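PDB 4YKI: ML032222a iGluR from Mnemiopsis leidyi, which probably serves as a glycine-activated ionotropic glutamate receptor subunit, whose ligand-binding domain closes around glycine in the extracellular part of the channel. Local coordinates for residues B[8-13]-B[222-227]; B[35-40]-B[106-111]; B[148-153]-B[160-165]; B[166-171]-B[175-180]. All coordinates share one frame; numbering follows the deposited sequence. Where two conformers were deposited one is given.

Contact 1: B[8-13]-B[222-227]; sequences RHLRLG and SPYKSL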
loop_
_atom_site.group_PDB
_atom_site.type_symbol
_atom_site.label_atom_id
_atom_site.label_comp_id
_atom_site.label_asym_id
_atom_site.label_seq_id
_atom_site.Cartn_x
_atom_site.Cartn_y
_atom_site.Cartn_z
ATOM N N ARG B 8 8.367 20.406 18.322
ATOM C CA ARG B 8 7.161 20.902 17.673
ATOM C C ARG B 8 5.924 20.435 18.417
ATOM O O ARG B 8 5.951 19.419 19.102
ATOM C CB ARG B 8 7.106 20.427 16.216
ATOM C CG ARG B 8 8.287 20.885 15.358
ATOM C CD ARG B 8 8.272 22.357 15.007
ATOM N NE ARG B 8 9.469 22.678 14.232
ATOM C CZ ARG B 8 9.660 23.797 13.558
ATOM N NH1 ARG B 8 8.735 24.736 13.522
ATOM N NH2 ARG B 8 10.790 23.966 12.899
ATOM N N HIS B 9 4.849 21.194 18.273
ATOM C CA HIS B 9 3.536 20.805 18.778
ATOM C C HIS B 9 2.606 20.639 17.587
ATOM O O HIS B 9 2.237 21.618 16.948
ATOM C CB HIS B 9 2.956 21.848 19.732
ATOM C CG HIS B 9 1.629 21.446 20.298
ATOM N ND1 HIS B 9 1.499 20.438 21.232
ATOM C CD2 HIS B 9 0.374 21.863 20.006
ATOM C CE1 HIS B 9 0.218 20.277 21.513
ATOM N NE2 HIS B 9 -0.486 21.122 20.775
ATOM N N LEU B 10 2.251 19.399 17.285
ATOM C CA LEU B 10 1.398 19.093 16.162
ATOM C C LEU B 10 -0.079 19.079 16.543
ATOM O O LEU B 10 -0.461 18.530 17.560
ATOM C CB LEU B 10 1.777 17.745 15.542
ATOM C CG LEU B 10 3.189 17.578 14.967
ATOM C CD1 LEU B 10 3.324 16.224 14.266
ATOM C CD2 LEU B 10 3.539 18.738 14.022
ATOM N N ARG B 11 -0.897 19.668 15.683
ATOM C CA ARG B 11 -2.338 19.566 15.757
ATOM C C ARG B 11 -2.745 18.481 14.778
ATOM O O ARG B 11 -2.459 18.589 13.585
ATOM C CB ARG B 11 -2.993 20.909 15.416
ATOM C CG ARG B 11 -2.656 22.077 16.380
ATOM C CD ARG B 11 -1.364 22.873 16.053
ATOM N NE ARG B 11 -1.261 23.071 14.623
ATOM C CZ ARG B 11 -1.937 23.955 13.904
ATOM N NH1 ARG B 11 -2.677 24.891 14.488
ATOM N NH2 ARG B 11 -1.838 23.898 12.578
ATOM N N LEU B 12 -3.375 17.438 15.284
ATOM C CA LEU B 12 -3.683 16.249 14.485
ATOM C C LEU B 12 -5.175 16.124 14.264
ATOM O O LEU B 12 -5.945 16.063 15.225
ATOM C CB LEU B 12 -3.160 14.986 15.179
ATOM C CG LEU B 12 -1.652 14.991 15.463
ATOM C CD1 LEU B 12 -1.286 13.709 16.210
ATOM C CD2 LEU B 12 -0.848 15.134 14.180
ATOM N N GLY B 13 -5.608 16.115 13.009
ATOM C CA GLY B 13 -7.012 15.912 12.707
ATOM C C GLY B 13 -7.402 14.467 12.924
ATOM O O GLY B 13 -6.693 13.558 12.464
ATOM N N SER B 222 4.498 20.315 3.353
ATOM C CA SER B 222 4.812 20.063 4.762
ATOM C C SER B 222 6.304 19.745 4.962
ATOM O O SER B 222 6.849 18.893 4.275
ATOM C CB SER B 222 4.028 18.861 5.294
ATOM O OG SER B 222 4.467 18.535 6.600
ATOM N N PRO B 223 6.958 20.374 5.938
ATOM C CA PRO B 223 8.354 20.020 6.213
ATOM C C PRO B 223 8.496 18.695 6.964
ATOM O O PRO B 223 9.624 18.268 7.201
ATOM C CB PRO B 223 8.837 21.189 7.078
ATOM C CG PRO B 223 7.608 21.668 7.763
ATOM C CD PRO B 223 6.494 21.492 6.780
ATOM N N TYR B 224 7.389 18.052 7.320
ATOM C CA TYR B 224 7.440 16.860 8.165
ATOM C C TYR B 224 7.181 15.564 7.416
ATOM O O TYR B 224 7.272 14.481 7.999
ATOM C CB TYR B 224 6.404 17.002 9.280
ATOM C CG TYR B 224 6.507 18.312 10.042
ATOM C CD1 TYR B 224 7.716 18.739 10.573
ATOM C CD2 TYR B 224 5.397 19.133 10.210
ATOM C CE1 TYR B 224 7.820 19.940 11.264
ATOM C CE2 TYR B 224 5.489 20.337 10.907
ATOM C CZ TYR B 224 6.704 20.733 11.427
ATOM O OH TYR B 224 6.809 21.936 12.098
ATOM N N LYS B 225 6.836 15.665 6.136
ATOM C CA LYS B 225 6.446 14.493 5.347
ATOM C C LYS B 225 7.529 13.410 5.275
ATOM O O LYS B 225 7.249 12.232 5.460
ATOM C CB LYS B 225 5.995 14.894 3.933
ATOM C CG LYS B 225 5.667 13.682 3.046
ATOM C CD LYS B 225 4.824 14.027 1.822
ATOM C CE LYS B 225 4.907 12.962 0.717
ATOM N NZ LYS B 225 4.535 11.606 1.157
ATOM N N SER B 226 8.759 13.810 5.004
ATOM C CA SER B 226 9.835 12.842 4.849
ATOM C C SER B 226 10.062 12.019 6.119
ATOM O O SER B 226 10.261 10.806 6.061
ATOM C CB SER B 226 11.124 13.540 4.412
ATOM O OG SER B 226 10.984 14.084 3.106
ATOM N N LEU B 227 10.035 12.673 7.272
ATOM C CA LEU B 227 10.160 11.986 8.555
ATOM C C LEU B 227 8.983 11.073 8.859
ATOM O O LEU B 227 9.161 9.933 9.285
ATOM C CB LEU B 227 10.338 12.992 9.686
ATOM C CG LEU B 227 11.719 13.618 9.758
ATOM C CD1 LEU B 227 11.730 14.827 10.680
ATOM C CD2 LEU B 227 12.717 12.574 10.237
#
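The Y224 phenol reaches across the side chain of R8: Y224 OH lies 3.3 Å from R8 CD and sits over one face of the guanidinium. The two side chains cross at about a right angle, their flat groups inclined by 66°. R8 NE and Y224 OH are 3.5 Å apart, but the angle is poor and no hydrogen bond forms; NE turns instead to a weak bond with the carbonyl of N4. The hydroxyl thus touches both the methylenes and the guanidinium face of R8, with CD nearest, because the arm bends at CG (chi2 -72°) and carries CD up to the phenol oxygen. L10 meets the same ring at CE2. Its CD2 approaches Y224 CE2 to 4.0 Å, obliquely to the ring, and the two side chains run past each other in opposite directions. L5 touches both L10 and Y224, so the ring and the leucine share a third apolar neighbour. Strand 9-13 is the middle strand of the three-stranded parallel sheet in the first lobe of the glutamate-receptor clamshell, between strands 52-56 and 87-89. Across from it, S222 to K225 form a type I turn that leads into helix 225-238. S222 OG accepts a hydrogen bond from Y224 N at 3.0 Å with an N-H...O angle of 162°, a capping bond that fixes the backbone from which the tyrosine projects. P223 bears on the ring from within the turn, its CG 3.8 Å above the ring plane and over its centre.

Contact 2: B[35-40]-B[106-111]; sequences SGMVND and FPFMDA. With MG (magnesium ion), chain D.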
loop_
_atom_site.group_PDB
_atom_site.type_symbol
_atom_site.label_atom_id
_atom_site.label_comp_id
_atom_site.label_asym_id
_atom_site.label_seq_id
_atom_site.Cartn_x
_atom_site.Cartn_y
_atom_site.Cartn_z
ATOM N N SER B 35 -7.962 6.608 22.031
ATOM C CA SER B 35 -7.300 5.319 22.050
ATOM C C SER B 35 -7.533 4.651 20.695
ATOM O O SER B 35 -8.378 5.074 19.916
ATOM C CB SER B 35 -7.813 4.440 23.189
ATOM O OG SER B 35 -9.207 4.219 23.069
ATOM N N GLY B 36 -6.790 3.585 20.424
ATOM C CA GLY B 36 -6.978 2.799 19.223
ATOM C C GLY B 36 -5.693 2.594 18.447
ATOM O O GLY B 36 -4.622 3.030 18.872
ATOM N N MET B 37 -5.796 1.895 17.320
ATOM C CA MET B 37 -4.637 1.606 16.486
ATOM C C MET B 37 -3.901 2.866 16.061
ATOM O O MET B 37 -2.668 2.938 16.155
ATOM C CB MET B 37 -5.077 0.810 15.261
ATOM C CG MET B 37 -3.966 0.600 14.254
ATOM S SD MET B 37 -4.493 -0.468 12.922
ATOM C CE MET B 37 -3.000 -0.624 11.950
ATOM N N VAL B 38 -4.631 3.855 15.560
ATOM C CA VAL B 38 -3.976 5.076 15.112
ATOM C C VAL B 38 -3.359 5.833 16.293
ATOM O O VAL B 38 -2.259 6.365 16.198
ATOM C CB VAL B 38 -4.937 5.969 14.283
ATOM C CG1 VAL B 38 -4.380 7.359 14.066
ATOM C CG2 VAL B 38 -5.188 5.293 12.928
ATOM N N ASN B 39 -4.062 5.893 17.424
ATOM C CA ASN B 39 -3.491 6.521 18.594
ATOM C C ASN B 39 -2.163 5.879 18.990
ATOM O O ASN B 39 -1.212 6.567 19.330
ATOM C CB ASN B 39 -4.457 6.496 19.773
ATOM C CG ASN B 39 -3.910 7.257 20.956
ATOM O OD1 ASN B 39 -3.707 8.462 20.891
ATOM N ND2 ASN B 39 -3.662 6.555 22.046
ATOM N N ASP B 40 -2.107 4.552 18.969
ATOM C CA ASP B 40 -0.864 3.851 19.305
ATOM C C ASP B 40 0.255 4.220 18.326
ATOM O O ASP B 40 1.392 4.364 18.731
ATOM C CB ASP B 40 -1.068 2.324 19.314
ATOM C CG ASP B 40 -1.815 1.812 20.526
ATOM O OD1 ASP B 40 -2.020 2.570 21.492
ATOM O OD2 ASP B 40 -2.143 0.611 20.506
ATOM N N PHE B 106 3.311 7.794 3.472
ATOM C CA PHE B 106 3.461 6.387 3.172
ATOM C C PHE B 106 2.259 5.622 3.749
ATOM O O PHE B 106 1.854 5.886 4.882
ATOM C CB PHE B 106 4.761 5.866 3.780
ATOM C CG PHE B 106 5.124 4.495 3.296
ATOM C CD1 PHE B 106 5.743 4.324 2.068
ATOM C CD2 PHE B 106 4.794 3.372 4.035
ATOM C CE1 PHE B 106 6.037 3.067 1.591
ATOM C CE2 PHE B 106 5.089 2.108 3.557
ATOM C CZ PHE B 106 5.708 1.961 2.341
ATOM N N PRO B 107 1.685 4.694 2.984
ATOM C CA PRO B 107 0.431 4.098 3.455
ATOM C C PRO B 107 0.656 2.900 4.357
ATOM O O PRO B 107 1.732 2.291 4.307
ATOM C CB PRO B 107 -0.248 3.677 2.149
ATOM C CG PRO B 107 0.855 3.357 1.226
ATOM C CD PRO B 107 1.972 4.323 1.582
ATOM N N PHE B 108 -0.360 2.539 5.135
ATOM C CA PHE B 108 -0.232 1.441 6.080
ATOM C C PHE B 108 -1.264 0.313 5.972
ATOM O O PHE B 108 -1.152 -0.653 6.704
ATOM C CB PHE B 108 -0.157 1.977 7.525
ATOM C CG PHE B 108 -1.405 2.694 8.009
ATOM C CD1 PHE B 108 -2.416 1.997 8.669
ATOM C CD2 PHE B 108 -1.553 4.067 7.851
ATOM C CE1 PHE B 108 -3.563 2.655 9.137
ATOM C CE2 PHE B 108 -2.690 4.728 8.318
ATOM C CZ PHE B 108 -3.701 4.017 8.947
ATOM N N MET B 109 -2.228 0.387 5.063
ATOM C CA MET B 109 -3.224 -0.691 4.946
ATOM C C MET B 109 -3.983 -0.655 3.623
ATOM O O MET B 109 -4.680 0.299 3.313
ATOM C CB MET B 109 -4.232 -0.610 6.099
ATOM C CG MET B 109 -5.195 -1.770 6.139
ATOM S SD MET B 109 -6.322 -1.722 7.550
ATOM C CE MET B 109 -5.198 -1.848 8.892
ATOM N N ASP B 110 -3.911 -1.730 2.852
ATOM C CA ASP B 110 -4.740 -1.883 1.663
ATOM C C ASP B 110 -6.189 -2.004 2.097
ATOM O O ASP B 110 -6.497 -2.653 3.080
ATOM C CB ASP B 110 -4.370 -3.182 0.881
ATOM C CG ASP B 110 -3.245 -3.018 -0.147
ATOM O OD1 ASP B 110 -2.500 -2.012 -0.121
ATOM O OD2 ASP B 110 -3.097 -3.966 -0.962
ATOM N N ALA B 111 -7.071 -1.413 1.312
ATOM C CA ALA B 111 -8.497 -1.502 1.569
ATOM C C ALA B 111 -9.254 -1.458 0.248
ATOM O O ALA B 111 -8.735 -1.013 -0.789
ATOM C CB ALA B 111 -8.955 -0.368 2.495
HETATM MG MG MG D . -0.529 -1.376 -0.095
HETATM O O HOH W 1 -0.330 -1.438 -2.193
HETATM O O HOH W 2 -0.619 -1.108 1.995
#
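D110 OD1 binds a magnesium ion at 2.1 Å, one residue beyond M109, whose CE meets M37 CE at 4.0 Å across the contact. Water 1 and water 2 lie on opposite sides of the metal, and the D110 bond is close to perpendicular to both. E213 of the same chain, together with D110 and E213 of the second subunit, completes six ligands, so the ion ties the two subunits together. M37 itself is fully extended: CG is anti to the backbone N (chi1 173°) and the chain stays straight beyond it, which puts the methyl between two partners. Besides M109, M37 CE touches F108 CD1 at 4.2 Å, approaching the ring obliquely. V38 CG2 also approaches that ring obliquely, 4.4 Å from F108 CZ. The contact joins the start of helix 37-49, with G36 at its N-cap, to F108 and the first part of strand 109-118, a long strand that in this clamshell fold runs from the first lobe into the second. Y214, a residue of the glycine pocket, makes backbone hydrogen bonds to F108 and M109, and the F108 side chain lies about 9 Å from the bound glycine. W248 packs on M37, and W245 on M109.

Contact 3: B[148-153]-B[160-165]; sequences TLLKTH and RLVDEG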
loop_
_atom_site.group_PDB
_atom_site.type_symbol
_atom_site.label_atom_id
_atom_site.label_comp_id
_atom_site.label_asym_id
_atom_site.label_seq_id
_atom_site.Cartn_x
_atom_site.Cartn_y
_atom_site.Cartn_z
ATOM N N THR B 148 -17.141 9.510 -2.635
ATOM C CA THR B 148 -16.284 10.144 -3.628
ATOM C C THR B 148 -15.904 9.171 -4.742
ATOM O O THR B 148 -15.971 9.514 -5.931
ATOM C CB THR B 148 -15.033 10.718 -2.956
ATOM O OG1 THR B 148 -15.405 11.867 -2.187
ATOM C CG2 THR B 148 -14.019 11.161 -3.986
ATOM N N LEU B 149 -15.516 7.955 -4.377
ATOM C CA LEU B 149 -15.164 6.979 -5.405
ATOM C C LEU B 149 -16.325 6.644 -6.302
ATOM O O LEU B 149 -16.153 6.527 -7.513
ATOM C CB LEU B 149 -14.600 5.696 -4.813
ATOM C CG LEU B 149 -13.203 5.746 -4.213
ATOM C CD1 LEU B 149 -12.707 4.296 -3.999
ATOM C CD2 LEU B 149 -12.246 6.554 -5.084
ATOM N N LEU B 150 -17.502 6.447 -5.733
ATOM C CA LEU B 150 -18.648 6.109 -6.558
ATOM C C LEU B 150 -19.041 7.287 -7.468
ATOM O O LEU B 150 -19.431 7.071 -8.613
ATOM C CB LEU B 150 -19.830 5.636 -5.708
ATOM C CG LEU B 150 -19.811 4.118 -5.422
ATOM C CD1 LEU B 150 -18.606 3.655 -4.632
ATOM C CD2 LEU B 150 -21.089 3.735 -4.704
ATOM N N LYS B 151 -18.915 8.516 -6.965
ATOM C CA LYS B 151 -19.297 9.701 -7.738
ATOM C C LYS B 151 -18.309 10.062 -8.843
ATOM O O LYS B 151 -18.664 10.777 -9.785
ATOM C CB LYS B 151 -19.491 10.911 -6.816
ATOM C CG LYS B 151 -20.783 10.883 -6.014
ATOM C CD LYS B 151 -21.980 11.263 -6.886
ATOM C CE LYS B 151 -22.105 12.769 -7.009
ATOM N NZ LYS B 151 -23.240 13.173 -7.887
ATOM N N THR B 152 -17.074 9.588 -8.718
ATOM C CA THR B 152 -16.027 9.871 -9.695
ATOM C C THR B 152 -15.747 8.656 -10.608
ATOM O O THR B 152 -15.009 8.776 -11.576
ATOM C CB THR B 152 -14.738 10.438 -9.017
ATOM O OG1 THR B 152 -14.145 9.464 -8.162
ATOM C CG2 THR B 152 -15.067 11.680 -8.175
ATOM N N HIS B 153 -16.405 7.534 -10.355
ATOM C CA HIS B 153 -16.236 6.308 -11.141
ATOM C C HIS B 153 -16.632 6.598 -12.572
ATOM O O HIS B 153 -17.572 7.335 -12.817
ATOM C CB HIS B 153 -17.140 5.208 -10.595
ATOM C CG HIS B 153 -16.773 3.825 -11.026
ATOM N ND1 HIS B 153 -16.966 3.367 -12.306
ATOM C CD2 HIS B 153 -16.264 2.782 -10.328
ATOM C CE1 HIS B 153 -16.573 2.109 -12.384
ATOM N NE2 HIS B 153 -16.144 1.730 -11.198
ATOM N N ARG B 160 -25.328 7.259 -9.946
ATOM C CA ARG B 160 -26.748 7.028 -9.688
ATOM C C ARG B 160 -26.959 6.412 -8.317
ATOM O O ARG B 160 -27.889 6.786 -7.602
ATOM C CB ARG B 160 -27.382 6.108 -10.721
ATOM C CG ARG B 160 -27.627 6.714 -12.064
ATOM C CD ARG B 160 -28.514 5.816 -12.924
ATOM N NE ARG B 160 -29.782 5.593 -12.247
ATOM C CZ ARG B 160 -30.687 4.671 -12.554
ATOM N NH1 ARG B 160 -30.517 3.853 -13.591
ATOM N NH2 ARG B 160 -31.770 4.572 -11.802
ATOM N N LEU B 161 -26.122 5.441 -7.949
ATOM C CA LEU B 161 -26.258 4.825 -6.627
ATOM C C LEU B 161 -26.175 5.866 -5.532
ATOM O O LEU B 161 -26.932 5.825 -4.569
ATOM C CB LEU B 161 -25.171 3.779 -6.368
ATOM C CG LEU B 161 -25.368 2.417 -7.009
ATOM C CD1 LEU B 161 -24.192 1.536 -6.658
ATOM C CD2 LEU B 161 -26.672 1.734 -6.580
ATOM N N VAL B 162 -25.218 6.771 -5.637
ATOM C CA VAL B 162 -25.087 7.793 -4.618
ATOM C C VAL B 162 -26.291 8.726 -4.638
ATOM O O VAL B 162 -26.907 8.974 -3.596
ATOM C CB VAL B 162 -23.783 8.563 -4.810
ATOM C CG1 VAL B 162 -23.722 9.772 -3.871
ATOM C CG2 VAL B 162 -22.604 7.630 -4.575
ATOM N N ASP B 163 -26.646 9.221 -5.815
ATOM C CA ASP B 163 -27.683 10.246 -5.956
ATOM C C ASP B 163 -29.063 9.748 -5.560
ATOM O O ASP B 163 -29.876 10.511 -5.042
ATOM C CB ASP B 163 -27.725 10.763 -7.400
ATOM C CG ASP B 163 -26.458 11.536 -7.800
ATOM O OD1 ASP B 163 -25.682 11.952 -6.913
ATOM O OD2 ASP B 163 -26.247 11.732 -9.018
ATOM N N GLU B 164 -29.303 8.455 -5.753
ATOM C CA GLU B 164 -30.618 7.864 -5.534
ATOM C C GLU B 164 -30.702 7.092 -4.226
ATOM O O GLU B 164 -31.775 6.608 -3.864
ATOM C CB GLU B 164 -30.983 6.990 -6.733
ATOM C CG GLU B 164 -31.150 7.818 -8.011
ATOM C CD GLU B 164 -31.171 7.000 -9.269
ATOM O OE1 GLU B 164 -31.896 5.988 -9.307
ATOM O OE2 GLU B 164 -30.456 7.367 -10.229
ATOM N N GLY B 165 -29.595 7.026 -3.498
ATOM C CA GLY B 165 -29.553 6.367 -2.203
ATOM C C GLY B 165 -29.824 7.350 -1.075
ATOM O O GLY B 165 -30.064 8.538 -1.299
HETATM O O HOH W 3 -24.194 12.960 -10.305
#
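Two successive bends in K151, at chi2 (-77°) and chi3 (-82°), fold its chain back over V162 and deliver NZ to D163. NZ donates to D163 OD1 at 2.9 Å; the oxygen receives it on its syn lone pair, and the two charged groups form a salt bridge. Water 3 closes a second path: it accepts from K151 NZ at 2.6 Å and donates to D163 OD2 at 2.7 Å, so both carboxylate oxygens are engaged. K151 was modelled in two conformers, so the salt bridge is established here for the conformer described. The methylenes of K151 run over V162, with CD 3.8 Å from V162 CG1. V162 thus serves both neighbours, since its other methyl, CG2, presses on L150 CB at 3.6 Å. More loosely, L150 CD2 meets L161 CD1 at 4.3 Å. These residues join two consecutive short helices of the second lobe, 145-152 and 157-164; the axes of segments 148-152 and 160-164 come within 8.9 Å, their N-to-C directions 119° apart. The first helix begins at H145, a glycine-pocket residue. On the far helix, R160 grips E164 side-on, NE to OE2 at 2.8 Å and an NH to OE1. Elsewhere on helix 145-152, L149 and T152 pack against E237 of the second subunit.

Contact 4: B[166-171]-B[175-180]; sequences VELKDL and IETLRG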
loop_
_atom_site.group_PDB
_atom_site.type_symbol
_atom_site.label_atom_id
_atom_site.label_comp_id
_atom_site.label_asym_id
_atom_site.label_seq_id
_atom_site.Cartn_x
_atom_site.Cartn_y
_atom_site.Cartn_z
ATOM N N VAL B 166 -29.791 6.849 0.150
ATOM C CA VAL B 166 -29.842 7.682 1.346
ATOM C C VAL B 166 -28.431 8.274 1.637
ATOM O O VAL B 166 -27.422 7.598 1.480
ATOM C CB VAL B 166 -30.401 6.876 2.551
ATOM C CG1 VAL B 166 -31.668 6.146 2.163
ATOM C CG2 VAL B 166 -29.383 5.893 3.090
ATOM N N GLU B 167 -28.364 9.576 1.929
ATOM C CA GLU B 167 -27.151 10.208 2.438
ATOM C C GLU B 167 -27.102 10.040 3.956
ATOM O O GLU B 167 -27.831 10.691 4.711
ATOM C CB GLU B 167 -27.124 11.693 2.074
ATOM C CG GLU B 167 -25.884 12.446 2.549
ATOM C CD GLU B 167 -25.988 13.931 2.258
ATOM O OE1 GLU B 167 -25.758 14.321 1.096
ATOM O OE2 GLU B 167 -26.324 14.701 3.184
ATOM N N LEU B 168 -26.240 9.156 4.393
ATOM C CA LEU B 168 -26.085 8.822 5.788
ATOM C C LEU B 168 -25.151 9.841 6.431
ATOM O O LEU B 168 -24.224 10.346 5.786
ATOM C CB LEU B 168 -25.530 7.406 5.840
ATOM C CG LEU B 168 -26.454 6.352 5.220
ATOM C CD1 LEU B 168 -25.666 5.100 4.912
ATOM C CD2 LEU B 168 -27.637 6.096 6.150
ATOM N N LYS B 169 -25.376 10.145 7.686
ATOM C CA LYS B 169 -24.641 11.215 8.352
ATOM C C LYS B 169 -23.217 10.835 8.742
ATOM O O LYS B 169 -22.297 11.665 8.644
ATOM C CB LYS B 169 -25.396 11.625 9.625
ATOM C CG LYS B 169 -24.839 12.866 10.302
ATOM C CD LYS B 169 -25.718 13.342 11.452
ATOM C CE LYS B 169 -25.520 12.489 12.699
ATOM N NZ LYS B 169 -26.160 13.093 13.903
ATOM N N ASP B 170 -23.058 9.612 9.242
ATOM C CA ASP B 170 -21.817 9.153 9.853
ATOM C C ASP B 170 -21.908 7.641 10.023
ATOM O O ASP B 170 -22.929 7.034 9.663
ATOM C CB ASP B 170 -21.542 9.889 11.187
ATOM C CG ASP B 170 -22.638 9.732 12.223
ATOM O OD1 ASP B 170 -23.425 8.785 12.216
ATOM O OD2 ASP B 170 -22.686 10.600 13.130
ATOM N N LEU B 171 -20.847 7.028 10.525
ATOM C CA LEU B 171 -20.791 5.579 10.611
ATOM C C LEU B 171 -21.855 5.034 11.551
ATOM O O LEU B 171 -22.465 3.999 11.264
ATOM C CB LEU B 171 -19.407 5.147 11.053
ATOM C CG LEU B 171 -19.160 3.645 11.041
ATOM C CD1 LEU B 171 -19.362 3.033 9.649
ATOM C CD2 LEU B 171 -17.729 3.401 11.526
ATOM N N ILE B 175 -24.672 2.340 10.340
ATOM C CA ILE B 175 -24.811 1.016 10.949
ATOM C C ILE B 175 -26.216 0.827 11.557
ATOM O O ILE B 175 -26.801 -0.253 11.440
ATOM C CB ILE B 175 -23.667 0.720 11.949
ATOM C CG1 ILE B 175 -22.365 0.577 11.158
ATOM C CG2 ILE B 175 -23.974 -0.529 12.779
ATOM C CD1 ILE B 175 -21.119 0.410 11.973
ATOM N N GLU B 176 -26.759 1.872 12.172
ATOM C CA GLU B 176 -28.120 1.838 12.708
ATOM C C GLU B 176 -29.152 1.616 11.604
ATOM O O GLU B 176 -30.134 0.893 11.787
ATOM C CB GLU B 176 -28.422 3.147 13.437
ATOM C CG GLU B 176 -29.855 3.275 13.961
ATOM C CD GLU B 176 -30.148 4.646 14.550
ATOM O OE1 GLU B 176 -29.263 5.529 14.492
ATOM O OE2 GLU B 176 -31.268 4.838 15.072
ATOM N N THR B 177 -28.942 2.250 10.460
ATOM C CA THR B 177 -29.827 2.094 9.321
ATOM C C THR B 177 -29.699 0.690 8.742
ATOM O O THR B 177 -30.725 0.035 8.455
ATOM C CB THR B 177 -29.564 3.180 8.250
ATOM O OG1 THR B 177 -29.733 4.467 8.848
ATOM C CG2 THR B 177 -30.542 3.048 7.122
ATOM N N LEU B 178 -28.481 0.197 8.605
ATOM C CA LEU B 178 -28.266 -1.170 8.150
ATOM C C LEU B 178 -28.980 -2.175 9.065
ATOM O O LEU B 178 -29.658 -3.099 8.595
ATOM C CB LEU B 178 -26.772 -1.469 8.121
ATOM C CG LEU B 178 -26.385 -2.911 7.805
ATOM C CD1 LEU B 178 -26.760 -3.321 6.391
ATOM C CD2 LEU B 178 -24.917 -3.090 8.034
ATOM N N ARG B 179 -28.837 -2.003 10.373
ATOM C CA ARG B 179 -29.432 -2.927 11.345
ATOM C C ARG B 179 -30.954 -2.862 11.323
ATOM O O ARG B 179 -31.629 -3.819 11.744
ATOM C CB ARG B 179 -28.883 -2.649 12.746
ATOM C CG ARG B 179 -27.464 -3.131 12.901
ATOM C CD ARG B 179 -26.851 -2.761 14.252
ATOM N NE ARG B 179 -25.542 -3.368 14.401
ATOM C CZ ARG B 179 -24.583 -2.917 15.210
ATOM N NH1 ARG B 179 -24.778 -1.832 15.949
ATOM N NH2 ARG B 179 -23.441 -3.560 15.266
ATOM N N GLY B 180 -31.500 -1.763 10.841
ATOM C CA GLY B 180 -32.932 -1.662 10.662
ATOM C C GLY B 180 -33.504 -2.559 9.584
ATOM O O GLY B 180 -34.731 -2.751 9.539
#
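L168, the last residue of strand 166-168, places CD2 3.8 Å from T177 OG1 and 4.1 Å from T177 CB. The hydroxyl is not satisfied by this apolar partner: T177 OG1 is hydrogen-bonded to the carbonyl of H173, one turn back in its own helix, so L168 meets an oxygen whose polar needs are answered elsewhere. Further along, D170 takes the N-cap position, and its OD1 accepts from the backbone N of H173, tying down the first turn. L171 then opens the helix. Its carbonyl O accepts from I175 N at 2.9 Å with an N-H...O angle of 165°, a regular i to i+4 bond. The side chains follow the same spacing: L171 CG, anti to its backbone N (chi1 -174°), lies 3.9 Å from I175 CD1, while I175 CG1 rests 3.4 Å from L171 O. The other branch of the isoleucine serves R179, with I175 CG2 3.4 Å above the centre of one guanidinium face; D199 holds R179 NE by a salt bridge. L171 also touches E17 of the glycine pocket. F183 packs on T177, and F185 on both L168 and L171. Strands 166-168 and 183-188 each pair in parallel with strand 137-141, which lies between them, making strand 166-168, helix 171-179 and strand 183-188 a beta-alpha-beta crossover in the second lobe of the periplasmic-binding-protein fold.

In the fold
The four contacts follow the clamshell from one lobe to the other. Contact 1 closes the longest loop, 208 residues, with the other three nested inside it in the order 2, 3, 4, because the chain comes back to the first lobe at 222-227 after building the second. Contacts 1 and 2 belong to that first lobe, their centres 16 Å apart; contacts 3 and 4, also 16 Å apart, form part of the second, where helix 157-164 runs directly into strand 166-168. The centres of contacts 1 and 4 are 34 Å apart, on opposite sides of the chain's centre. Contacts 2 and 4 both reach the large mixed sheet, with glycine bound between the lobes. Contacts 2 and 3 both touch the second subunit.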